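Local coordinates for protein DNA polymerase III subunit beta (Helicobacter pylori 26695, PDB 4S3I) that confers DNA tethering and processivity on DNA polymerases and on other proteins, at residues K41-L46 against Y58-S63; M3-S8 against I89-K94; L282-N287 against K316-G321; N288-S293 against K303-I308. All blocks are in the same frame, centred on the assembly; numbering follows the deposited sequence.

Contact 1: K41-L46 against Y58-S63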
loop_
_atom_site.group_PDB
_atom_site.type_symbol
_atom_site.label_atom_id
_atom_site.label_comp_id
_atom_site.label_asym_id
_atom_site.label_seq_id
_atom_site.Cartn_x
_atom_site.Cartn_y
_atom_site.Cartn_z
ATOM N N LYS A 41 -24.229 23.835 23.019
ATOM C CA LYS A 41 -25.563 23.738 22.426
ATOM C C LYS A 41 -25.711 22.427 21.655
ATOM O O LYS A 41 -25.525 21.348 22.222
ATOM C CB LYS A 41 -25.865 24.968 21.559
ATOM C CG LYS A 41 -25.922 26.265 22.374
ATOM C CD LYS A 41 -25.764 27.504 21.507
ATOM C CE LYS A 41 -25.484 28.731 22.365
ATOM N NZ LYS A 41 -25.138 29.928 21.541
ATOM N N GLU A 42 -26.023 22.501 20.369
ATOM C CA GLU A 42 -26.218 21.267 19.619
ATOM C C GLU A 42 -25.017 20.869 18.763
ATOM O O GLU A 42 -25.172 20.132 17.789
ATOM C CB GLU A 42 -27.491 21.339 18.770
ATOM C CG GLU A 42 -28.624 20.439 19.273
ATOM C CD GLU A 42 -29.105 20.797 20.678
ATOM O OE1 GLU A 42 -29.395 19.866 21.462
ATOM O OE2 GLU A 42 -29.201 22.004 20.997
ATOM N N LYS A 43 -23.826 21.347 19.126
ATOM C CA LYS A 43 -22.600 20.968 18.407
ATOM C C LYS A 43 -21.590 20.284 19.331
ATOM O O LYS A 43 -21.518 20.600 20.527
ATOM C CB LYS A 43 -21.939 22.191 17.750
ATOM C CG LYS A 43 -22.731 22.858 16.612
ATOM C CD LYS A 43 -21.929 24.010 15.989
ATOM C CE LYS A 43 -22.579 24.573 14.723
ATOM N NZ LYS A 43 -21.766 25.675 14.120
ATOM N N LEU A 44 -20.831 19.338 18.777
ATOM C CA LEU A 44 -19.616 18.827 19.424
ATOM C C LEU A 44 -18.428 19.313 18.609
ATOM O O LEU A 44 -18.321 19.010 17.426
ATOM C CB LEU A 44 -19.597 17.294 19.465
ATOM C CG LEU A 44 -18.240 16.686 19.839
ATOM C CD1 LEU A 44 -17.957 16.903 21.318
ATOM C CD2 LEU A 44 -18.174 15.207 19.501
ATOM N N PHE A 45 -17.554 20.088 19.234
ATOM C CA PHE A 45 -16.339 20.545 18.586
ATOM C C PHE A 45 -15.188 19.636 18.982
ATOM O O PHE A 45 -15.024 19.295 20.156
ATOM C CB PHE A 45 -16.014 21.979 19.009
ATOM C CG PHE A 45 -16.945 23.007 18.426
ATOM C CD1 PHE A 45 -18.151 23.304 19.052
ATOM C CD2 PHE A 45 -16.621 23.668 17.240
ATOM C CE1 PHE A 45 -19.022 24.262 18.514
ATOM C CE2 PHE A 45 -17.486 24.622 16.688
ATOM C CZ PHE A 45 -18.687 24.916 17.330
ATOM N N LEU A 46 -14.395 19.265 17.992
ATOM C CA LEU A 46 -13.245 18.407 18.202
ATOM C C LEU A 46 -12.056 19.167 17.633
ATOM O O LEU A 46 -12.109 19.648 16.494
ATOM C CB LEU A 46 -13.441 17.065 17.489
ATOM C CG LEU A 46 -14.733 16.284 17.764
ATOM C CD1 LEU A 46 -15.833 16.685 16.804
ATOM C CD2 LEU A 46 -14.512 14.762 17.667
ATOM N N TYR A 58 -16.483 20.498 13.800
ATOM C CA TYR A 58 -17.652 20.169 14.609
ATOM C C TYR A 58 -18.536 19.138 13.923
ATOM O O TYR A 58 -18.535 19.019 12.692
ATOM C CB TYR A 58 -18.471 21.416 14.969
ATOM C CG TYR A 58 -19.456 21.847 13.903
ATOM C CD1 TYR A 58 -19.109 22.804 12.963
ATOM C CD2 TYR A 58 -20.745 21.310 13.849
ATOM C CE1 TYR A 58 -20.010 23.212 11.994
ATOM C CE2 TYR A 58 -21.644 21.703 12.877
ATOM C CZ TYR A 58 -21.272 22.657 11.954
ATOM O OH TYR A 58 -22.158 23.062 10.981
ATOM N N ILE A 59 -19.289 18.395 14.731
ATOM C CA ILE A 59 -20.426 17.636 14.235
ATOM C C ILE A 59 -21.634 18.016 15.082
ATOM O O ILE A 59 -21.483 18.454 16.228
ATOM C CB ILE A 59 -20.195 16.115 14.293
ATOM C CG1 ILE A 59 -19.986 15.641 15.734
ATOM C CG2 ILE A 59 -19.024 15.712 13.390
ATOM C CD1 ILE A 59 -19.855 14.099 15.872
ATOM N N PHE A 60 -22.829 17.867 14.514
ATOM C CA PHE A 60 -24.047 18.124 15.265
ATOM C C PHE A 60 -24.284 16.937 16.171
ATOM O O PHE A 60 -24.034 15.798 15.781
ATOM C CB PHE A 60 -25.241 18.280 14.322
ATOM C CG PHE A 60 -25.232 19.556 13.527
ATOM C CD1 PHE A 60 -25.457 20.782 14.153
ATOM C CD2 PHE A 60 -25.023 19.531 12.154
ATOM C CE1 PHE A 60 -25.453 21.964 13.424
ATOM C CE2 PHE A 60 -25.022 20.709 11.412
ATOM C CZ PHE A 60 -25.236 21.926 12.049
ATOM N N THR A 61 -24.774 17.195 17.374
ATOM C CA THR A 61 -25.169 16.124 18.280
ATOM C C THR A 61 -26.574 15.626 17.950
ATOM O O THR A 61 -27.433 16.407 17.530
ATOM C CB THR A 61 -25.145 16.599 19.742
ATOM O OG1 THR A 61 -26.104 17.649 19.911
ATOM C CG2 THR A 61 -23.760 17.111 20.109
ATOM N N GLN A 62 -26.797 14.327 18.135
ATOM C CA GLN A 62 -28.129 13.748 18.011
ATOM C C GLN A 62 -28.963 14.096 19.230
ATOM O O GLN A 62 -30.175 14.295 19.136
ATOM C CB GLN A 62 -28.045 12.234 17.858
ATOM C CG GLN A 62 -27.417 11.821 16.550
ATOM C CD GLN A 62 -28.108 12.470 15.365
ATOM O OE1 GLN A 62 -27.494 13.220 14.603
ATOM N NE2 GLN A 62 -29.398 12.187 15.208
ATOM N N SER A 63 -28.302 14.151 20.380
ATOM C CA SER A 63 -28.932 14.642 21.592
ATOM C C SER A 63 -27.851 15.246 22.466
ATOM O O SER A 63 -26.657 14.990 22.267
ATOM C CB SER A 63 -29.703 13.542 22.334
ATOM O OG SER A 63 -28.842 12.643 23.010
#

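Contact 2: M3-S8 against I89-K94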
loop_
_atom_site.group_PDB
_atom_site.type_symbol
_atom_site.label_atom_id
_atom_site.label_comp_id
_atom_site.label_asym_id
_atom_site.label_seq_id
_atom_site.Cartn_x
_atom_site.Cartn_y
_atom_site.Cartn_z
ATOM N N MET A 3 -19.840 16.250 30.596
ATOM C CA MET A 3 -20.334 16.127 29.225
ATOM C C MET A 3 -21.233 14.914 29.064
ATOM O O MET A 3 -20.951 13.853 29.616
ATOM C CB MET A 3 -19.171 15.959 28.249
ATOM C CG MET A 3 -18.355 17.199 27.966
ATOM S SD MET A 3 -17.126 16.859 26.674
ATOM C CE MET A 3 -17.963 15.547 25.767
ATOM N N LYS A 4 -22.298 15.052 28.283
ATOM C CA LYS A 4 -23.128 13.894 27.945
ATOM C C LYS A 4 -23.930 14.184 26.676
ATOM O O LYS A 4 -24.762 15.108 26.643
ATOM C CB LYS A 4 -24.054 13.544 29.117
ATOM C CG LYS A 4 -25.061 12.444 28.814
ATOM C CD LYS A 4 -25.561 11.804 30.105
ATOM C CE LYS A 4 -26.626 10.743 29.838
ATOM N NZ LYS A 4 -27.931 11.358 29.472
ATOM N N ILE A 5 -23.647 13.423 25.623
ATOM C CA ILE A 5 -24.277 13.605 24.327
ATOM C C ILE A 5 -24.405 12.262 23.609
ATOM O O ILE A 5 -23.820 11.259 24.031
ATOM C CB ILE A 5 -23.433 14.514 23.437
ATOM C CG1 ILE A 5 -22.024 13.944 23.279
ATOM C CG2 ILE A 5 -23.350 15.944 23.987
ATOM C CD1 ILE A 5 -21.202 14.631 22.211
ATOM N N SER A 6 -25.143 12.249 22.502
ATOM C CA SER A 6 -25.095 11.121 21.588
ATOM C C SER A 6 -24.800 11.693 20.224
ATOM O O SER A 6 -25.235 12.812 19.910
ATOM C CB SER A 6 -26.411 10.341 21.567
ATOM O OG SER A 6 -27.416 11.044 20.860
ATOM N N VAL A 7 -24.036 10.954 19.423
ATOM C CA VAL A 7 -23.689 11.397 18.082
ATOM C C VAL A 7 -23.828 10.269 17.077
ATOM O O VAL A 7 -23.945 9.094 17.445
ATOM C CB VAL A 7 -22.246 11.953 18.006
ATOM C CG1 VAL A 7 -22.076 13.153 18.936
ATOM C CG2 VAL A 7 -21.243 10.863 18.362
ATOM N N SER A 8 -23.808 10.637 15.803
ATOM C CA SER A 8 -23.823 9.669 14.728
ATOM C C SER A 8 -22.435 9.042 14.592
ATOM O O SER A 8 -21.427 9.750 14.551
ATOM C CB SER A 8 -24.223 10.350 13.420
ATOM O OG SER A 8 -24.136 9.457 12.327
ATOM N N ILE A 89 -23.833 6.780 19.042
ATOM C CA ILE A 89 -22.862 6.554 20.112
ATOM C C ILE A 89 -23.030 7.558 21.235
ATOM O O ILE A 89 -23.154 8.755 20.990
ATOM C CB ILE A 89 -21.431 6.658 19.563
ATOM C CG1 ILE A 89 -21.174 5.508 18.583
ATOM C CG2 ILE A 89 -20.396 6.646 20.697
ATOM C CD1 ILE A 89 -19.902 5.660 17.785
ATOM N N ILE A 90 -23.032 7.065 22.468
ATOM C CA ILE A 90 -23.122 7.919 23.635
ATOM C C ILE A 90 -21.728 8.273 24.154
ATOM O O ILE A 90 -20.904 7.390 24.386
ATOM C CB ILE A 90 -23.920 7.222 24.744
ATOM C CG1 ILE A 90 -25.391 7.098 24.329
ATOM C CG2 ILE A 90 -23.778 7.954 26.065
ATOM C CD1 ILE A 90 -26.241 6.256 25.268
ATOM N N LEU A 91 -21.467 9.564 24.338
ATOM C CA LEU A 91 -20.217 10.011 24.945
ATOM C C LEU A 91 -20.543 10.706 26.246
ATOM O O LEU A 91 -21.326 11.662 26.271
ATOM C CB LEU A 91 -19.458 10.949 24.012
ATOM C CG LEU A 91 -19.238 10.376 22.619
ATOM C CD1 LEU A 91 -18.626 11.414 21.685
ATOM C CD2 LEU A 91 -18.361 9.123 22.682
ATOM N N GLU A 92 -19.966 10.221 27.339
ATOM C CA GLU A 92 -20.283 10.785 28.644
ATOM C C GLU A 92 -19.056 10.816 29.544
ATOM O O GLU A 92 -18.393 9.800 29.723
ATOM C CB GLU A 92 -21.394 9.967 29.314
ATOM C CG GLU A 92 -21.748 10.428 30.731
ATOM C CD GLU A 92 -22.987 9.730 31.284
ATOM O OE1 GLU A 92 -23.472 8.768 30.639
ATOM O OE2 GLU A 92 -23.472 10.147 32.359
ATOM N N THR A 93 -18.757 11.972 30.123
ATOM C CA THR A 93 -17.613 12.054 31.017
ATOM C C THR A 93 -17.972 11.468 32.372
ATOM O O THR A 93 -19.117 11.544 32.823
ATOM C CB THR A 93 -17.109 13.489 31.198
ATOM O OG1 THR A 93 -18.174 14.293 31.710
ATOM C CG2 THR A 93 -16.628 14.052 29.866
ATOM N N LYS A 94 -16.975 10.875 33.010
ATOM C CA LYS A 94 -17.123 10.319 34.337
ATOM C C LYS A 94 -15.782 10.554 35.012
ATOM O O LYS A 94 -14.798 9.915 34.659
ATOM C CB LYS A 94 -17.450 8.825 34.252
ATOM C CG LYS A 94 -18.918 8.467 34.524
ATOM C CD LYS A 94 -19.780 8.424 33.257
ATOM C CE LYS A 94 -21.199 7.915 33.558
ATOM N NZ LYS A 94 -21.990 8.821 34.448
#

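Contact 3: L282-N287 against K316-G321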
loop_
_atom_site.group_PDB
_atom_site.type_symbol
_atom_site.label_atom_id
_atom_site.label_comp_id
_atom_site.label_asym_id
_atom_site.label_seq_id
_atom_site.Cartn_x
_atom_site.Cartn_y
_atom_site.Cartn_z
ATOM N N LEU A 282 16.514 14.080 -25.521
ATOM C CA LEU A 282 15.381 14.336 -26.410
ATOM C C LEU A 282 15.877 14.968 -27.710
ATOM O O LEU A 282 16.593 15.971 -27.690
ATOM C CB LEU A 282 14.390 15.292 -25.740
ATOM C CG LEU A 282 13.283 15.879 -26.625
ATOM C CD1 LEU A 282 12.335 14.769 -27.073
ATOM C CD2 LEU A 282 12.499 17.003 -25.913
ATOM N N THR A 283 15.499 14.388 -28.841
ATOM C CA THR A 283 15.892 14.960 -30.121
ATOM C C THR A 283 14.660 15.349 -30.900
ATOM O O THR A 283 13.855 14.491 -31.261
ATOM C CB THR A 283 16.703 13.984 -30.978
ATOM O OG1 THR A 283 17.905 13.601 -30.293
ATOM C CG2 THR A 283 17.056 14.645 -32.315
ATOM N N LEU A 284 14.514 16.643 -31.166
ATOM C CA LEU A 284 13.375 17.121 -31.941
ATOM C C LEU A 284 13.765 17.362 -33.402
ATOM O O LEU A 284 14.759 18.043 -33.685
ATOM C CB LEU A 284 12.809 18.392 -31.320
ATOM C CG LEU A 284 12.141 18.158 -29.969
ATOM C CD1 LEU A 284 11.717 19.472 -29.365
ATOM C CD2 LEU A 284 10.936 17.247 -30.151
ATOM N N GLU A 285 12.991 16.776 -34.313
ATOM C CA GLU A 285 13.138 17.001 -35.750
ATOM C C GLU A 285 11.816 17.506 -36.259
ATOM O O GLU A 285 10.857 17.613 -35.485
ATOM C CB GLU A 285 13.508 15.707 -36.480
ATOM C CG GLU A 285 14.980 15.362 -36.427
ATOM C CD GLU A 285 15.273 13.952 -36.941
ATOM O OE1 GLU A 285 14.327 13.263 -37.395
ATOM O OE2 GLU A 285 16.452 13.535 -36.880
ATOM N N LYS A 286 11.736 17.785 -37.558
ATOM C CA LYS A 286 10.529 18.412 -38.084
ATOM C C LYS A 286 9.281 17.558 -37.879
ATOM O O LYS A 286 8.226 18.068 -37.493
ATOM C CB LYS A 286 10.682 18.794 -39.558
ATOM C CG LYS A 286 9.443 19.505 -40.092
ATOM C CD LYS A 286 9.609 19.996 -41.520
ATOM C CE LYS A 286 8.247 20.234 -42.154
ATOM N NZ LYS A 286 7.399 19.006 -42.088
ATOM N N ASN A 287 9.399 16.257 -38.109
ATOM C CA ASN A 287 8.241 15.382 -37.955
ATOM C C ASN A 287 8.514 14.185 -37.060
ATOM O O ASN A 287 7.862 13.155 -37.190
ATOM C CB ASN A 287 7.731 14.892 -39.315
ATOM C CG ASN A 287 7.174 16.009 -40.159
ATOM O OD1 ASN A 287 7.872 16.540 -41.025
ATOM N ND2 ASN A 287 5.910 16.388 -39.908
ATOM N N LYS A 316 16.761 21.822 -38.543
ATOM C CA LYS A 316 17.832 20.897 -38.188
ATOM C C LYS A 316 17.593 20.434 -36.755
ATOM O O LYS A 316 17.150 21.219 -35.916
ATOM C CB LYS A 316 19.194 21.583 -38.289
ATOM C CG LYS A 316 19.323 22.818 -37.404
ATOM C CD LYS A 316 20.671 23.499 -37.577
ATOM C CE LYS A 316 20.833 24.670 -36.616
ATOM N NZ LYS A 316 21.053 24.222 -35.214
ATOM N N ALA A 317 17.899 19.168 -36.480
ATOM C CA ALA A 317 17.585 18.540 -35.191
ATOM C C ALA A 317 17.957 19.376 -33.953
ATOM O O ALA A 317 19.050 19.939 -33.871
ATOM C CB ALA A 317 18.213 17.147 -35.112
ATOM N N PHE A 318 17.024 19.462 -33.006
ATOM C CA PHE A 318 17.267 20.137 -31.734
ATOM C C PHE A 318 17.478 19.061 -30.664
ATOM O O PHE A 318 16.641 18.167 -30.501
ATOM C CB PHE A 318 16.077 21.038 -31.393
ATOM C CG PHE A 318 16.230 21.811 -30.100
ATOM C CD1 PHE A 318 17.020 22.956 -30.042
ATOM C CD2 PHE A 318 15.549 21.410 -28.956
ATOM C CE1 PHE A 318 17.154 23.679 -28.854
ATOM C CE2 PHE A 318 15.675 22.126 -27.759
ATOM C CZ PHE A 318 16.479 23.259 -27.710
ATOM N N HIS A 319 18.599 19.133 -29.955
ATOM C CA HIS A 319 18.909 18.144 -28.928
ATOM C C HIS A 319 18.801 18.753 -27.534
ATOM O O HIS A 319 19.372 19.816 -27.271
ATOM C CB HIS A 319 20.311 17.580 -29.136
ATOM C CG HIS A 319 20.531 16.990 -30.495
ATOM N ND1 HIS A 319 20.109 15.719 -30.833
ATOM C CD2 HIS A 319 21.133 17.491 -31.598
ATOM C CE1 HIS A 319 20.441 15.468 -32.087
ATOM N NE2 HIS A 319 21.062 16.525 -32.574
ATOM N N LEU A 320 18.075 18.078 -26.641
ATOM C CA LEU A 320 17.865 18.578 -25.271
ATOM C C LEU A 320 18.019 17.467 -24.219
ATOM O O LEU A 320 17.336 16.442 -24.293
ATOM C CB LEU A 320 16.480 19.219 -25.155
ATOM C CG LEU A 320 16.134 19.866 -23.816
ATOM C CD1 LEU A 320 16.982 21.117 -23.594
ATOM C CD2 LEU A 320 14.644 20.193 -23.754
ATOM N N GLY A 321 18.925 17.659 -23.261
ATOM C CA GLY A 321 19.098 16.709 -22.170
ATOM C C GLY A 321 18.139 17.043 -21.039
ATOM O O GLY A 321 18.117 18.185 -20.567
#

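Contact 4: N288-S293 against K303-I308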
loop_
_atom_site.group_PDB
_atom_site.type_symbol
_atom_site.label_atom_id
_atom_site.label_comp_id
_atom_site.label_asym_id
_atom_site.label_seq_id
_atom_site.Cartn_x
_atom_site.Cartn_y
_atom_site.Cartn_z
ATOM N N ASN A 288 9.466 14.328 -36.144
ATOM C CA ASN A 288 9.808 13.231 -35.244
ATOM C C ASN A 288 10.358 13.702 -33.902
ATOM O O ASN A 288 11.051 14.718 -33.815
ATOM C CB ASN A 288 10.825 12.286 -35.910
ATOM C CG ASN A 288 10.160 11.124 -36.628
ATOM O OD1 ASN A 288 9.821 11.212 -37.816
ATOM N ND2 ASN A 288 9.966 10.025 -35.908
ATOM N N ALA A 289 10.044 12.953 -32.851
ATOM C CA ALA A 289 10.635 13.203 -31.537
ATOM C C ALA A 289 11.326 11.923 -31.153
ATOM O O ALA A 289 10.689 10.868 -31.145
ATOM C CB ALA A 289 9.554 13.547 -30.511
ATOM N N LEU A 290 12.622 12.004 -30.856
ATOM C CA LEU A 290 13.403 10.820 -30.542
ATOM C C LEU A 290 13.753 10.868 -29.058
ATOM O O LEU A 290 14.104 11.925 -28.544
ATOM C CB LEU A 290 14.710 10.793 -31.346
ATOM C CG LEU A 290 14.790 10.879 -32.879
ATOM C CD1 LEU A 290 14.064 9.721 -33.552
ATOM C CD2 LEU A 290 14.328 12.241 -33.464
ATOM N N PHE A 291 13.709 9.724 -28.386
ATOM C CA PHE A 291 14.048 9.678 -26.968
ATOM C C PHE A 291 15.101 8.605 -26.738
ATOM O O PHE A 291 14.917 7.468 -27.157
ATOM C CB PHE A 291 12.812 9.339 -26.127
ATOM C CG PHE A 291 11.627 10.251 -26.354
ATOM C CD1 PHE A 291 11.278 11.208 -25.405
ATOM C CD2 PHE A 291 10.836 10.120 -27.492
ATOM C CE1 PHE A 291 10.170 12.042 -25.595
ATOM C CE2 PHE A 291 9.728 10.943 -27.697
ATOM C CZ PHE A 291 9.387 11.904 -26.747
ATOM N N GLU A 292 16.197 8.961 -26.064
ATOM C CA GLU A 292 17.265 8.002 -25.773
ATOM C C GLU A 292 17.698 8.096 -24.320
ATOM O O GLU A 292 17.865 9.193 -23.791
ATOM C CB GLU A 292 18.496 8.260 -26.662
ATOM C CG GLU A 292 18.310 7.927 -28.138
ATOM C CD GLU A 292 19.480 8.369 -29.010
ATOM O OE1 GLU A 292 19.681 9.595 -29.163
ATOM O OE2 GLU A 292 20.190 7.488 -29.546
ATOM N N SER A 293 17.906 6.948 -23.689
ATOM C CA SER A 293 18.404 6.919 -22.315
ATOM C C SER A 293 19.781 7.567 -22.281
ATOM O O SER A 293 20.580 7.373 -23.195
ATOM C CB SER A 293 18.482 5.486 -21.796
ATOM O OG SER A 293 19.341 4.694 -22.594
ATOM N N LYS A 303 15.711 3.276 -26.494
ATOM C CA LYS A 303 15.379 4.309 -27.468
ATOM C C LYS A 303 13.930 4.162 -27.878
ATOM O O LYS A 303 13.399 3.042 -27.930
ATOM C CB LYS A 303 16.241 4.200 -28.741
ATOM C CG LYS A 303 17.604 3.532 -28.588
ATOM C CD LYS A 303 18.496 3.793 -29.810
ATOM C CE LYS A 303 17.711 3.684 -31.114
ATOM N NZ LYS A 303 18.569 3.852 -32.328
ATOM N N THR A 304 13.299 5.283 -28.204
ATOM C CA THR A 304 12.003 5.237 -28.872
ATOM C C THR A 304 11.777 6.541 -29.601
ATOM O O THR A 304 12.490 7.523 -29.376
ATOM C CB THR A 304 10.835 4.990 -27.892
ATOM O OG1 THR A 304 9.658 4.637 -28.635
ATOM C CG2 THR A 304 10.553 6.231 -27.080
ATOM N N SER A 305 10.794 6.552 -30.491
ATOM C CA SER A 305 10.450 7.776 -31.177
ATOM C C SER A 305 8.956 7.857 -31.424
ATOM O O SER A 305 8.227 6.861 -31.362
ATOM C CB SER A 305 11.227 7.928 -32.490
ATOM O OG SER A 305 10.850 6.942 -33.433
ATOM N N VAL A 306 8.524 9.071 -31.713
ATOM C CA VAL A 306 7.137 9.367 -31.956
ATOM C C VAL A 306 7.059 10.265 -33.202
ATOM O O VAL A 306 7.835 11.212 -33.346
ATOM C CB VAL A 306 6.553 10.042 -30.697
ATOM C CG1 VAL A 306 5.621 11.185 -31.056
ATOM C CG2 VAL A 306 5.879 9.005 -29.808
ATOM N N GLU A 307 6.146 9.948 -34.113
ATOM C CA GLU A 307 5.948 10.783 -35.288
ATOM C C GLU A 307 5.255 12.076 -34.866
ATOM O O GLU A 307 4.330 12.052 -34.046
ATOM C CB GLU A 307 5.074 10.049 -36.300
ATOM C CG GLU A 307 4.808 10.818 -37.581
ATOM C CD GLU A 307 4.008 10.003 -38.593
ATOM O OE1 GLU A 307 3.834 8.777 -38.381
ATOM O OE2 GLU A 307 3.557 10.594 -39.600
ATOM N N ILE A 308 5.693 13.202 -35.418
ATOM C CA ILE A 308 5.003 14.478 -35.215
ATOM C C ILE A 308 4.322 14.910 -36.522
ATOM O O ILE A 308 4.992 15.352 -37.464
ATOM C CB ILE A 308 5.986 15.560 -34.761
ATOM C CG1 ILE A 308 6.737 15.087 -33.517
ATOM C CG2 ILE A 308 5.256 16.883 -34.477
ATOM C CD1 ILE A 308 7.794 16.050 -33.044
#

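Contact 1: K41-L46 against Y58-S63
Lys43 runs its side chain over one face of the Tyr58 ring, on the beta hairpin that strands 43-49 and 53-60 form in the N-terminal domain. Lys43 CE sits 3.7 Å from the ring centroid of Tyr58 in a CH-pi contact, and NZ hangs over the same face in a cation-pi contact. A lysine serves both purposes, since its extended methylene chain covers the ring while the ammonium group lies over the electron-rich face. Tyr58 CG, between the backbone N and the carbonyl carbon (chi1 84°), sets the ring against the Lys43 chain. Tyr58 CB packs over a face of Phe45, 3.7 Å from Phe45 CD2. Tyr58 CE2 in turn stands above the centre of the Phe60 ring. On the other face Leu44 and Ile59 lie side by side, with Leu44 CB 4.1 Å from Ile59 CG1; both are buried, Leu44 against Ile5 and Ile59 against Val7 of strand 4-7 and Ala15 of helix 9-19. They form a hydrogen-bonded antiparallel pair, Leu44 N reaching Ile59 O at 2.8 Å. Next along, Glu42 O accepts Thr61 N at 3.0 Å, the donor lying 46° out of the carbonyl plane, and receives a weak second bond from Thr61 OG1 at 3.4 Å.

Contact 2: M3-S8 against I89-K94
Ile89 begins the pairing with Val7, each backbone N giving a hydrogen bond to the other's carbonyl oxygen; Val7 N to Ile89 O measures 2.8 Å. Both side chains are branched and apolar, as suits the buried face, where Ile89 also meets Ile81 of helix 74-82. Ile90 follows on the opposite face across from Ser6, whose OG is bonded to Ser63 OG. Leu91 returns to the buried side, its CB 4.0 Å from Ile5 CG1 and its CD1 4.3 Å from Val7 CG2. These strands, distant in sequence, are neighbours within the antiparallel sheet of the N-terminal domain, where 4-7 runs between 63-66 and 89-94. Glu92 lies alongside Lys4, pointing the same way. Lys4 CD rests 3.5 Å from Glu92 OE2, while Lys4 NZ makes its salt bridge to Asp65. Thr93 suits its place opposite Met3 because it offers both a hydroxyl and a methyl: Thr93 OG1, between the backbone N and the carbonyl carbon (chi1 58°), accepts Met3 N at 2.8 Å, and Thr93 CG2 touches Met3 CB at 3.6 Å, the two side chains crossing at about a right angle. Lys94 is poorly ordered; as modelled, Lys94 NZ meets Glu92 OE2 at 2.9 Å, a salt bridge approached from above the carboxylate plane.

Contact 3: L282-N287 against K316-G321
Thr283 meets His319 across a non-hydrogen-bonded antiparallel pair in the four-stranded sheet of the C-terminal domain, where strand 318-323 lies outermost beside strand 279-284. From Thr283 CB, 3.8 Å from His319 ND1, the side chain divides. Thr283 OG1, anti to the carbonyl carbon (chi1 -60°), reaches the edge of the imidazole near its plane and hydrogen-bonds His319 ND1 at 3.1 Å, with either group a possible donor. Thr283 CG2, anti to the backbone N, lies 3.5 Å from His319 CE1 and also touches Ala317 CB at 3.9 Å. Threonine fits here because one branch can bond the ring nitrogen while the other supplies an apolar surface; the two side chains run side by side, pointing the same way. The opposite face carries Leu282, Leu284, Phe318 and Leu320. Large apolar groups suit it, for Leu282 and Leu284 pack on Leu341, and Phe318 on Cys343, of strand 338-343. The hydrogen-bonded pairs on either side of Thr283, Leu282 with Leu320 and Leu284 with Phe318, each make two backbone bonds, among them Leu284 N to Phe318 O at 2.7 Å. Beyond the last of these, Ala317 CB touches Glu285 CG at 3.9 Å.

Contact 4: N288-S293 against K303-I308
A beta hairpin of the C-terminal domain brings Phe291 against Thr304 and Ala289 against Val306, the two hydrogen-bonded pairs of strands 288-293 and 301-307. Phe291 N gives a bond of 2.7 Å to Thr304 O, nearly along the C=O axis. Thr304 O also lies in the plane of the Phe291 ring at its edge, 3.6 Å from Phe291 CD2, so it meets both an N-H and an aromatic rim. Phe291 runs beside Thr304, whose CG2, between the backbone N and the carbonyl carbon, lies 3.9 Å from Phe291 CD2. An aromatic residue suits this buried face because its flat ring also packs edge-to-face with Phe266 of helix 263-273. Toward the start of strand 288-293, small Ala289 admits Ile308, whose CD1 comes within 4.0 Å of Ala289 CB and 3.6 Å of Asn288 C. Ile308 CB and CG1 lie close to Asn288 N, a buried amide with no hydrogen-bond partner in the model.

On the other face Leu290 CD1 touches Ser305 CB at 3.5 Å, the short serine accommodating the longer leucine. Glu292 and Lys303 lie side by side there, but their charged ends do not meet: Glu292 OE2 is 4.9 Å from Lys303 NZ, near enough perhaps for a mild attraction.

Strand 301-307, outermost in its sheet within the chain, also meets the second subunit. Thr304 OG1 hydrogen-bonds Ser105 OG of the second subunit, and Lys303 pairs with a strand of that chain in an antiparallel ladder. A sheet that runs on from one subunit to the next in this way is typical of the ring-shaped sliding processivity factors of DNA replication.

How the contacts relate
From the N terminus, contact 2 opens first, at residues 3-8, and closes only at 89-94; within that loop contact 1 closes its short hairpin, so it is nested. The chain leaving the hairpin passes beside strand 4-7 in the N-terminal domain, where Gln62 N meets Ser6 O. It then crosses the central domain before contact 3 opens at 282-287. Contact 4 forms and closes inside its loop, and contact 3 is completed at 316-321; Thr283 O and Leu290 N join the pair into a single C-terminal sheet. The two nests follow in series, on opposite sides of the chain's centre, with the centres of contacts 1 and 3 about 63 Å apart.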